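Local coordinates for protein 4-hydroxybenzoyl-CoA thioesterase (Bacillus halodurans, PDB 5WH9) that probably hydrolyses the thioester bond of gentisyl-coenzyme A, as a hotdog-fold thioesterase of the 4-hydroxybenzoyl-CoA thioesterase family, at residues 121-124 / 125-129. Residues are numbered along the deposited sequence; the frame is centred on the assembly and turned at random.
Sequences CPIP and SSVRV
Arg128 folds back over the first turn of its helix toward Ile123 and Pro124. Its CB lies 3.5 Å from Pro124 O. CG is anti to the backbone N (chi1 -169°), and the chain stays extended through CD. It then bends at chi3 (51°), which brings the guanidinium back over the start of the helix. Ser125 CA lies against one face, 3.1 Å from the guanidinium plane and toward its rim. NH1 reaches a water at the guanidinium edge, in plane, and donates to it over 2.7 Å. The same water can donate to Ile123 O, also at 2.7 Å. It has more acceptors in reach than protons, so this bridge between NH1 and Ile123 O may not be made all the time. Their direct approach of 3.4 Å is not a hydrogen bond. The backbone N of Arg128 is held separately. It donates to Pro124 O over 2.7 Å, and the N-H points almost straight at the oxygen (165°). Pro124 is the N-cap residue, and this bond closes the first turn of helix 125-131. Val129 N donates to Ser125 O and continues the pattern.

The turn links the short strand 120-121 of the hotdog sheet to this C-terminal helix. No other chain of the assembly touches it.

Val127 forms the inward side. Its CG1, anti to the backbone N, meets Ile123 CG2 at 3.7 Å, and the two chains meet roughly at right angles. The other methyl, CG2, lies 4.0 Å from Pro124 CB and also near CG of that ring. Here Pro124 and Val127 lie alongside each other, heading in the same direction. Trp110 of strand 99-111 touches both Pro124 and Val127. Phe43 also packs on Val127, while Leu83 meets Ile123.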
# COMPACT_ATOMS: atom_id res chain seq x y z
N CYS B 121 -10.26 26.33 5.80
CA CYS B 121 -11.30 27.12 6.45
C CYS B 121 -11.41 26.77 7.93
O CYS B 121 -10.75 25.85 8.41
CB CYS B 121 -12.63 26.91 5.75
SG CYS B 121 -13.25 25.27 5.96
N PRO B 122 -12.24 27.51 8.66
CA PRO B 122 -12.38 27.25 10.09
C PRO B 122 -13.07 25.91 10.34
O PRO B 122 -13.97 25.52 9.60
CB PRO B 122 -13.30 28.38 10.57
CG PRO B 122 -13.30 29.40 9.47
CD PRO B 122 -13.08 28.64 8.22
N ILE B 123 -12.62 25.20 11.36
CA ILE B 123 -13.32 24.02 11.84
C ILE B 123 -14.76 24.43 12.11
O ILE B 123 -15.01 25.46 12.72
CB ILE B 123 -12.68 23.51 13.14
CG1 ILE B 123 -11.22 23.12 12.89
CG2 ILE B 123 -13.47 22.34 13.74
CD1 ILE B 123 -10.44 22.89 14.17
N PRO B 124 -15.68 23.61 11.66
CA PRO B 124 -17.09 23.86 11.85
C PRO B 124 -17.41 23.82 13.28
O PRO B 124 -16.86 23.12 14.07
CB PRO B 124 -17.75 22.67 11.18
CG PRO B 124 -16.78 22.22 10.20
CD PRO B 124 -15.45 22.46 10.79
N SER B 125 -18.39 24.63 13.55
CA SER B 125 -18.81 24.95 14.86
C SER B 125 -19.29 23.71 15.61
O SER B 125 -18.98 23.55 16.75
CB SER B 125 -19.86 26.03 14.71
OG SER B 125 -20.99 25.61 14.03
N SER B 126 -20.02 22.85 14.95
CA SER B 126 -20.47 21.63 15.55
C SER B 126 -19.33 20.72 15.92
O SER B 126 -19.37 20.07 16.90
CB SER B 126 -21.36 20.95 14.58
OG SER B 126 -20.74 20.98 13.34
N VAL B 127 -18.34 20.66 15.05
CA VAL B 127 -17.13 19.90 15.30
C VAL B 127 -16.34 20.56 16.43
O VAL B 127 -15.89 19.89 17.35
CB VAL B 127 -16.26 19.79 14.04
CG1 VAL B 127 -15.00 19.03 14.33
CG2 VAL B 127 -17.04 19.09 12.93
N ARG B 128 -16.21 21.87 16.37
CA ARG B 128 -15.51 22.60 17.43
C ARG B 128 -16.06 22.22 18.80
O ARG B 128 -15.31 21.82 19.68
CB ARG B 128 -15.62 24.11 17.21
CG ARG B 128 -14.71 24.94 18.09
CD ARG B 128 -14.79 26.41 17.72
NE ARG B 128 -16.18 26.87 17.66
CZ ARG B 128 -16.79 27.28 16.55
NH1 ARG B 128 -16.14 27.31 15.39
NH2 ARG B 128 -18.06 27.69 16.60
N VAL B 129 -17.38 22.33 18.98
CA VAL B 129 -18.02 22.00 20.25
C VAL B 129 -17.83 20.54 20.64
O VAL B 129 -17.77 20.20 21.82
CB VAL B 129 -19.53 22.32 20.21
CG1 VAL B 129 -20.26 21.69 21.40
CG2 VAL B 129 -19.77 23.82 20.14
O HOH W 1 -13.61 26.77 14.59